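PDB 7KOE: electron transfer flavoprotein, beta subunit from Thermotoga maritima, which binds flavin-adenine dinucleotide and probably passes electrons through it to partner proteins. Local coordinates for residues Ile18-Asp23 with Val41-Asn46; Thr131-Val136 with Thr194-Leu199. All coordinates share one frame; numbering follows the deposited sequence.

Contact 1: Ile18-Asp23 with Val41-Asn46; sequences IKQVPD and VPSIIN. With FAD (flavin-adenine dinucleotide), chain I.
Val21 and Ile44 form a hydrogen-bonded antiparallel pair whose two backbone bonds are the straightest here. Val21 N reaches Ile44 O at 2.8 Å with 166° at the hydrogen, and Ile44 N returns to Val21 O at 2.6 Å. More bent bonds continue the ladder on either side, Asn46 N to Lys19 O at 3.1 Å and Asp23 N to Pro42 O at 3.2 Å. Asn46 has its CG anti to the backbone N (chi1 -177°); its ND2 is held mainly by Gln134 O, with Asp49 OD2 as another partner, and adds a weak bond of 3.1 Å to FAD O3B. The extended chain of Lys19 lies over a face of the adenine at its five-membered ring, CD 3.4 Å from FAD N7A, while NZ forms a salt bridge to Asp137. The side chains of Ile18 and Ile45 cross obliquely, CD1 to CD1 at 3.9 Å, and both touch Leu53 of helix 47-63. Val21 CG2 lies beside Asn46 CB, and Gln20 brings its CD against Ser43 CB. A short antiparallel strand, 43-45, is laid on the end of strand 13-22, whose other sheet neighbours are parallel, in an alpha/beta nucleotide-binding fold of the HUP type at the adenosine end of FAD.

Contact 2: Thr131-Val136 with Thr194-Leu199; sequences TGKQAV and TITDEL. With FAD (flavin-adenine dinucleotide), chain I.
Backbone bonds set the parallel register of Thr131 with Thr194 and Gly132 with Ile195. Ile195 N reaches Thr131 O at 2.9 Å, with 162° at the hydrogen although the donor stands above the carbonyl plane, and Lys133 N makes a weak, bent bond to Ile195 O where the strands give way to loops. Among the side chains, the two threonines lie side by side and point the same way, with Thr131 OG1 and Thr194 OG1 3.1 Å apart. Thr131 holds its hydroxyl between the backbone N and the carbonyl carbon (chi1 73°), where OG1 is hydrogen-bonded to Gly132 O at 3.3 Å, with Leu193 O as a weak alternative. An alanine here, without OG1, would probably loosen the joining of the strand ends and the placing of Gly132 N at the ribose. Lys133 NZ bonds Tyr211 of the neighbouring Electron transfer flavoprotein chain. Apolar contacts are few: Thr194 CG2 sits 3.7 Å from Lys133 CA, and the side chains of Thr196 and Lys133 cross obliquely. Bonds to the cofactor use the main chain. Gly132 N donates to FAD O2B at 3.2 Å, and Ala135 N to FAD O1A, also at 3.2 Å and at 164°. Strand 128-132 runs between 13-22, where Cys17 touches Thr131, and 191-195; Thr196 OG1 bonds Val159 O of strand 154-162, and Ile195 packs on Ala52 and Leu55 of helix 47-63.

From the N terminus, strand 13-22 comes first, and contact 1 closes a loop of 17 residues that includes the small hairpin of strands 28-30 and 35-37. Contact 2 follows later and closes a longer excursion of 57 residues, through helix 143-150 and strands 154-162, 171-177 and 181-188. The two are in series, neither nested nor crossed, yet strands 13-22 and 128-132 are neighbours in one sheet, and the contact centres are about 14 Å apart. The polar tie between them is Asn46 with Gln134, and Lys19 CD packs 3.7 Å from Ala135 CB. Contact 1 meets the adenine of FAD, contact 2 its phosphates, and both the ribose.

Contact 1: Ile18-Asp23 with Val41-Asn46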
loop_
_atom_site.group_PDB
_atom_site.type_symbol
_atom_site.label_atom_id
_atom_site.label_comp_id
_atom_site.label_asym_id
_atom_site.label_seq_id
_atom_site.Cartn_x
_atom_site.Cartn_y
_atom_site.Cartn_z
ATOM N N ILE A 18 22.474 0.165 -38.830
ATOM C CA ILE A 18 22.568 0.932 -37.596
ATOM C C ILE A 18 21.606 0.342 -36.577
ATOM O O ILE A 18 20.636 -0.339 -36.914
ATOM C CB ILE A 18 22.292 2.436 -37.802
ATOM C CG1 ILE A 18 20.808 2.692 -38.051
ATOM C CG2 ILE A 18 23.110 2.978 -38.943
ATOM C CD1 ILE A 18 20.420 4.131 -37.962
ATOM N N LYS A 19 21.893 0.598 -35.307
ATOM C CA LYS A 19 21.090 0.073 -34.215
ATOM C C LYS A 19 20.689 1.206 -33.290
ATOM O O LYS A 19 21.530 2.023 -32.904
ATOM C CB LYS A 19 21.849 -0.994 -33.432
ATOM C CG LYS A 19 20.976 -1.791 -32.492
ATOM C CD LYS A 19 21.795 -2.459 -31.426
ATOM C CE LYS A 19 20.923 -3.107 -30.382
ATOM N NZ LYS A 19 21.717 -3.468 -29.187
ATOM N N GLN A 20 19.412 1.251 -32.932
ATOM C CA GLN A 20 18.944 2.222 -31.957
ATOM C C GLN A 20 19.350 1.776 -30.563
ATOM O O GLN A 20 18.962 0.698 -30.107
ATOM C CB GLN A 20 17.436 2.387 -32.050
ATOM C CG GLN A 20 16.945 3.650 -31.407
ATOM C CD GLN A 20 15.476 3.609 -31.109
ATOM O OE1 GLN A 20 14.928 2.558 -30.791
ATOM N NE2 GLN A 20 14.823 4.757 -31.208
ATOM N N VAL A 21 20.129 2.608 -29.886
ATOM C CA VAL A 21 20.767 2.257 -28.623
ATOM C C VAL A 21 20.325 3.303 -27.608
ATOM O O VAL A 21 20.193 4.477 -27.973
ATOM C CB VAL A 21 22.296 2.197 -28.801
ATOM C CG1 VAL A 21 23.036 2.133 -27.485
ATOM C CG2 VAL A 21 22.672 1.017 -29.662
ATOM N N PRO A 22 20.027 2.934 -26.361
ATOM C CA PRO A 22 19.763 3.950 -25.334
ATOM C C PRO A 22 20.994 4.800 -25.063
ATOM O O PRO A 22 22.128 4.366 -25.255
ATOM C CB PRO A 22 19.380 3.121 -24.105
ATOM C CG PRO A 22 18.936 1.821 -24.649
ATOM C CD PRO A 22 19.745 1.575 -25.875
ATOM N N ASP A 23 20.763 6.035 -24.623
ATOM C CA ASP A 23 21.881 6.937 -24.389
ATOM C C ASP A 23 22.611 6.534 -23.120
ATOM O O ASP A 23 22.265 6.978 -22.022
ATOM C CB ASP A 23 21.414 8.387 -24.301
ATOM C CG ASP A 23 22.570 9.360 -24.203
ATOM O OD1 ASP A 23 23.076 9.798 -25.255
ATOM O OD2 ASP A 23 22.978 9.687 -23.072
ATOM N N VAL A 41 15.275 7.825 -20.493
ATOM C CA VAL A 41 16.466 8.080 -21.296
ATOM C C VAL A 41 16.144 7.775 -22.751
ATOM O O VAL A 41 15.785 6.636 -23.077
ATOM C CB VAL A 41 17.658 7.246 -20.805
ATOM C CG1 VAL A 41 18.881 7.543 -21.637
ATOM C CG2 VAL A 41 17.931 7.533 -19.349
ATOM N N PRO A 42 16.241 8.752 -23.647
ATOM C CA PRO A 42 15.860 8.512 -25.039
ATOM C C PRO A 42 16.898 7.678 -25.762
ATOM O O PRO A 42 18.070 7.633 -25.387
ATOM C CB PRO A 42 15.771 9.923 -25.631
ATOM C CG PRO A 42 15.748 10.838 -24.454
ATOM C CD PRO A 42 16.570 10.162 -23.421
ATOM N N SER A 43 16.448 7.008 -26.810
ATOM C CA SER A 43 17.304 6.121 -27.573
ATOM C C SER A 43 17.856 6.842 -28.792
ATOM O O SER A 43 17.139 7.577 -29.474
ATOM C CB SER A 43 16.534 4.872 -27.990
ATOM O OG SER A 43 15.910 4.265 -26.875
ATOM N N ILE A 44 19.136 6.617 -29.063
ATOM C CA ILE A 44 19.853 7.342 -30.100
ATOM C C ILE A 44 20.390 6.356 -31.119
ATOM O O ILE A 44 20.141 5.153 -31.021
ATOM C CB ILE A 44 20.997 8.168 -29.493
ATOM C CG1 ILE A 44 21.744 7.334 -28.458
ATOM C CG2 ILE A 44 20.454 9.404 -28.845
ATOM C CD1 ILE A 44 23.065 7.906 -28.042
ATOM N N ILE A 45 21.116 6.859 -32.117
ATOM C CA ILE A 45 21.974 5.992 -32.905
ATOM C C ILE A 45 23.079 5.473 -31.997
ATOM O O ILE A 45 23.485 6.135 -31.032
ATOM C CB ILE A 45 22.574 6.733 -34.115
ATOM C CG1 ILE A 45 21.572 7.712 -34.712
ATOM C CG2 ILE A 45 23.046 5.756 -35.189
ATOM C CD1 ILE A 45 20.478 7.060 -35.446
ATOM N N ASN A 46 23.536 4.266 -32.276
ATOM C CA ASN A 46 24.777 3.791 -31.697
ATOM C C ASN A 46 25.914 4.710 -32.133
ATOM O O ASN A 46 26.033 5.009 -33.328
ATOM C CB ASN A 46 25.029 2.363 -32.155
ATOM C CG ASN A 46 26.261 1.768 -31.551
ATOM O OD1 ASN A 46 26.492 1.881 -30.356
ATOM N ND2 ASN A 46 27.069 1.121 -32.377
HETATM P PA FAD I . 26.661 -5.399 -32.104
HETATM O O1A FAD I . 27.913 -5.239 -31.315
HETATM O O2A FAD I . 26.461 -6.652 -32.884
HETATM O O5B FAD I . 26.484 -4.147 -33.081
HETATM C C5B FAD I . 27.430 -4.002 -34.164
HETATM C C4B FAD I . 26.782 -3.248 -35.296
HETATM O O4B FAD I . 25.837 -4.116 -35.971
HETATM C C3B FAD I . 25.946 -2.025 -34.913
HETATM O O3B FAD I . 26.751 -0.867 -34.743
HETATM C C2B FAD I . 25.050 -1.902 -36.146
HETATM O O2B FAD I . 25.713 -1.309 -37.240
HETATM C C1B FAD I . 24.730 -3.367 -36.420
HETATM N N9A FAD I . 23.552 -3.820 -35.704
HETATM C C8A FAD I . 23.478 -4.278 -34.419
HETATM N N7A FAD I . 22.256 -4.598 -34.065
HETATM C C5A FAD I . 21.485 -4.325 -35.187
HETATM C C6A FAD I . 20.109 -4.447 -35.451
HETATM N N6A FAD I . 19.222 -4.891 -34.567
HETATM N N1A FAD I . 19.678 -4.076 -36.679
HETATM C C2A FAD I . 20.574 -3.625 -37.564
HETATM N N3A FAD I . 21.887 -3.471 -37.428
HETATM C C4A FAD I . 22.280 -3.843 -36.201
HETATM N N1 FAD I . 23.317 -11.324 -28.220
HETATM C C2 FAD I . 24.311 -12.200 -28.477
HETATM O O2 FAD I . 24.431 -12.710 -29.588
HETATM N N3 FAD I . 25.217 -12.553 -27.535
HETATM C C4 FAD I . 25.176 -12.043 -26.262
HETATM O O4 FAD I . 26.014 -12.387 -25.444
HETATM C C4X FAD I . 24.157 -11.131 -25.953
HETATM N N5 FAD I . 24.106 -10.638 -24.743
HETATM C C5X FAD I . 23.098 -9.753 -24.468
HETATM C C6 FAD I . 23.022 -9.215 -23.173
HETATM C C7 FAD I . 22.038 -8.324 -22.824
HETATM C C7M FAD I . 21.985 -7.767 -21.424
HETATM C C8 FAD I . 21.080 -7.935 -23.788
HETATM C C8M FAD I . 19.992 -6.957 -23.430
HETATM C C9 FAD I . 21.145 -8.454 -25.064
HETATM C C9A FAD I . 22.146 -9.367 -25.430
HETATM N N10 FAD I . 22.238 -9.911 -26.706
HETATM C C10 FAD I . 23.239 -10.810 -27.013
HETATM C "C1'" FAD I . 21.259 -9.529 -27.738
HETATM C "C2'" FAD I . 21.917 -8.885 -28.942
HETATM O "O2'" FAD I . 22.278 -7.547 -28.635
HETATM C "C3'" FAD I . 20.978 -8.873 -30.149
HETATM O "O3'" FAD I . 20.959 -10.170 -30.727
HETATM C "C4'" FAD I . 21.362 -7.840 -31.210
HETATM O "O4'" FAD I . 20.807 -8.203 -32.476
HETATM C "C5'" FAD I . 22.857 -7.687 -31.353
HETATM O "O5'" FAD I . 23.266 -6.400 -30.822
HETATM P P FAD I . 24.705 -6.265 -30.137
HETATM O O1P FAD I . 24.549 -5.675 -28.777
HETATM O O2P FAD I . 25.386 -7.584 -30.262
HETATM O O3P FAD I . 25.420 -5.220 -31.111
#

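Contact 2: Thr131-Val136 with Thr194-Leu199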
loop_
_atom_site.group_PDB
_atom_site.type_symbol
_atom_site.label_atom_id
_atom_site.label_comp_id
_atom_site.label_asym_id
_atom_site.label_seq_id
_atom_site.Cartn_x
_atom_site.Cartn_y
_atom_site.Cartn_z
ATOM N N THR A 131 28.912 -1.420 -40.685
ATOM C CA THR A 131 28.358 -1.525 -39.348
ATOM C C THR A 131 29.252 -0.758 -38.390
ATOM O O THR A 131 30.288 -0.215 -38.770
ATOM C CB THR A 131 28.220 -2.986 -38.895
ATOM O OG1 THR A 131 29.511 -3.521 -38.592
ATOM C CG2 THR A 131 27.571 -3.832 -39.970
ATOM N N GLY A 132 28.840 -0.704 -37.147
ATOM C CA GLY A 132 29.678 -0.135 -36.120
ATOM C C GLY A 132 30.491 -1.198 -35.429
ATOM O O GLY A 132 30.262 -2.389 -35.606
ATOM N N LYS A 133 31.460 -0.742 -34.638
ATOM C CA LYS A 133 32.327 -1.672 -33.926
ATOM C C LYS A 133 31.555 -2.411 -32.845
ATOM O O LYS A 133 31.733 -3.619 -32.653
ATOM C CB LYS A 133 33.520 -0.921 -33.339
ATOM C CG LYS A 133 34.550 -1.805 -32.685
ATOM C CD LYS A 133 34.609 -1.567 -31.189
ATOM C CE LYS A 133 35.536 -2.558 -30.520
ATOM N NZ LYS A 133 35.625 -2.351 -29.050
ATOM N N GLN A 134 30.664 -1.710 -32.157
ATOM C CA GLN A 134 29.875 -2.288 -31.087
ATOM C C GLN A 134 28.602 -1.481 -30.928
ATOM O O GLN A 134 28.600 -0.264 -31.105
ATOM C CB GLN A 134 30.632 -2.277 -29.758
ATOM C CG GLN A 134 31.360 -3.541 -29.403
ATOM C CD GLN A 134 32.056 -3.415 -28.075
ATOM O OE1 GLN A 134 31.899 -2.416 -27.379
ATOM N NE2 GLN A 134 32.834 -4.423 -27.714
ATOM N N ALA A 135 27.521 -2.162 -30.573
ATOM C CA ALA A 135 26.433 -1.480 -29.899
ATOM C C ALA A 135 26.844 -1.239 -28.457
ATOM O O ALA A 135 27.851 -1.768 -27.992
ATOM C CB ALA A 135 25.152 -2.301 -29.954
ATOM N N VAL A 136 26.075 -0.430 -27.739
ATOM C CA VAL A 136 26.458 -0.205 -26.354
ATOM C C VAL A 136 25.576 -1.001 -25.398
ATOM O O VAL A 136 26.051 -1.425 -24.337
ATOM C CB VAL A 136 26.450 1.292 -26.006
ATOM C CG1 VAL A 136 27.247 1.530 -24.741
ATOM C CG2 VAL A 136 27.022 2.103 -27.134
ATOM N N THR A 194 33.463 -2.421 -40.518
ATOM C CA THR A 194 33.026 -2.366 -39.128
ATOM C C THR A 194 33.789 -1.214 -38.494
ATOM O O THR A 194 34.992 -1.324 -38.243
ATOM C CB THR A 194 33.281 -3.696 -38.424
ATOM O OG1 THR A 194 32.402 -4.693 -38.958
ATOM C CG2 THR A 194 33.043 -3.600 -36.955
ATOM N N ILE A 195 33.098 -0.106 -38.274
ATOM C CA ILE A 195 33.718 1.198 -38.074
ATOM C C ILE A 195 33.819 1.500 -36.588
ATOM O O ILE A 195 32.886 1.236 -35.823
ATOM C CB ILE A 195 32.909 2.286 -38.805
ATOM C CG1 ILE A 195 32.536 1.823 -40.212
ATOM C CG2 ILE A 195 33.682 3.569 -38.876
ATOM C CD1 ILE A 195 33.703 1.647 -41.134
ATOM N N THR A 196 34.955 2.060 -36.177
ATOM C CA THR A 196 35.161 2.504 -34.809
ATOM C C THR A 196 34.785 3.976 -34.655
ATOM O O THR A 196 34.294 4.620 -35.581
ATOM C CB THR A 196 36.612 2.292 -34.392
ATOM O OG1 THR A 196 37.470 3.018 -35.277
ATOM C CG2 THR A 196 36.966 0.832 -34.436
ATOM N N ASP A 197 35.030 4.517 -33.460
ATOM C CA ASP A 197 34.817 5.938 -33.217
ATOM C C ASP A 197 35.891 6.798 -33.861
ATOM O O ASP A 197 35.639 7.967 -34.166
ATOM C CB ASP A 197 34.801 6.239 -31.719
ATOM C CG ASP A 197 33.775 5.429 -30.967
ATOM O OD1 ASP A 197 34.174 4.480 -30.260
ATOM O OD2 ASP A 197 32.571 5.745 -31.066
ATOM N N GLU A 198 37.084 6.252 -34.070
ATOM C CA GLU A 198 38.233 7.050 -34.463
ATOM C C GLU A 198 38.332 7.263 -35.964
ATOM O O GLU A 198 39.325 7.836 -36.421
ATOM C CB GLU A 198 39.529 6.410 -33.958
ATOM C CG GLU A 198 39.682 6.384 -32.446
ATOM C CD GLU A 198 39.123 5.123 -31.819
ATOM O OE1 GLU A 198 38.732 4.209 -32.572
ATOM O OE2 GLU A 198 39.073 5.044 -30.574
ATOM N N LEU A 199 37.344 6.818 -36.741
ATOM C CA LEU A 199 37.424 6.986 -38.188
ATOM C C LEU A 199 37.244 8.444 -38.580
ATOM O O LEU A 199 38.090 9.020 -39.274
ATOM C CB LEU A 199 36.386 6.120 -38.892
ATOM C CG LEU A 199 36.509 6.243 -40.411
ATOM C CD1 LEU A 199 37.485 5.235 -40.939
ATOM C CD2 LEU A 199 35.186 6.087 -41.101
HETATM P PA FAD I . 26.661 -5.399 -32.104
HETATM O O1A FAD I . 27.913 -5.239 -31.315
HETATM O O2A FAD I . 26.461 -6.652 -32.884
HETATM O O5B FAD I . 26.484 -4.147 -33.081
HETATM C C5B FAD I . 27.430 -4.002 -34.164
HETATM C C4B FAD I . 26.782 -3.248 -35.296
HETATM O O4B FAD I . 25.837 -4.116 -35.971
HETATM C C3B FAD I . 25.946 -2.025 -34.913
HETATM O O3B FAD I . 26.751 -0.867 -34.743
HETATM C C2B FAD I . 25.050 -1.902 -36.146
HETATM O O2B FAD I . 25.713 -1.309 -37.240
HETATM C C1B FAD I . 24.730 -3.367 -36.420
HETATM N N9A FAD I . 23.552 -3.820 -35.704
HETATM C C8A FAD I . 23.478 -4.278 -34.419
HETATM N N7A FAD I . 22.256 -4.598 -34.065
HETATM C C5A FAD I . 21.485 -4.325 -35.187
HETATM C C6A FAD I . 20.109 -4.447 -35.451
HETATM N N6A FAD I . 19.222 -4.891 -34.567
HETATM N N1A FAD I . 19.678 -4.076 -36.679
HETATM C C2A FAD I . 20.574 -3.625 -37.564
HETATM N N3A FAD I . 21.887 -3.471 -37.428
HETATM C C4A FAD I . 22.280 -3.843 -36.201
HETATM N N1 FAD I . 23.317 -11.324 -28.220
HETATM C C2 FAD I . 24.311 -12.200 -28.477
HETATM O O2 FAD I . 24.431 -12.710 -29.588
HETATM N N3 FAD I . 25.217 -12.553 -27.535
HETATM C C4 FAD I . 25.176 -12.043 -26.262
HETATM O O4 FAD I . 26.014 -12.387 -25.444
HETATM C C4X FAD I . 24.157 -11.131 -25.953
HETATM N N5 FAD I . 24.106 -10.638 -24.743
HETATM C C5X FAD I . 23.098 -9.753 -24.468
HETATM C C6 FAD I . 23.022 -9.215 -23.173
HETATM C C7 FAD I . 22.038 -8.324 -22.824
HETATM C C7M FAD I . 21.985 -7.767 -21.424
HETATM C C8 FAD I . 21.080 -7.935 -23.788
HETATM C C8M FAD I . 19.992 -6.957 -23.430
HETATM C C9 FAD I . 21.145 -8.454 -25.064
HETATM C C9A FAD I . 22.146 -9.367 -25.430
HETATM N N10 FAD I . 22.238 -9.911 -26.706
HETATM C C10 FAD I . 23.239 -10.810 -27.013
HETATM C "C1'" FAD I . 21.259 -9.529 -27.738
HETATM C "C2'" FAD I . 21.917 -8.885 -28.942
HETATM O "O2'" FAD I . 22.278 -7.547 -28.635
HETATM C "C3'" FAD I . 20.978 -8.873 -30.149
HETATM O "O3'" FAD I . 20.959 -10.170 -30.727
HETATM C "C4'" FAD I . 21.362 -7.840 -31.210
HETATM O "O4'" FAD I . 20.807 -8.203 -32.476
HETATM C "C5'" FAD I . 22.857 -7.687 -31.353
HETATM O "O5'" FAD I . 23.266 -6.400 -30.822
HETATM P P FAD I . 24.705 -6.265 -30.137
HETATM O O1P FAD I . 24.549 -5.675 -28.777
HETATM O O2P FAD I . 25.386 -7.584 -30.262
HETATM O O3P FAD I . 25.420 -5.220 -31.111
#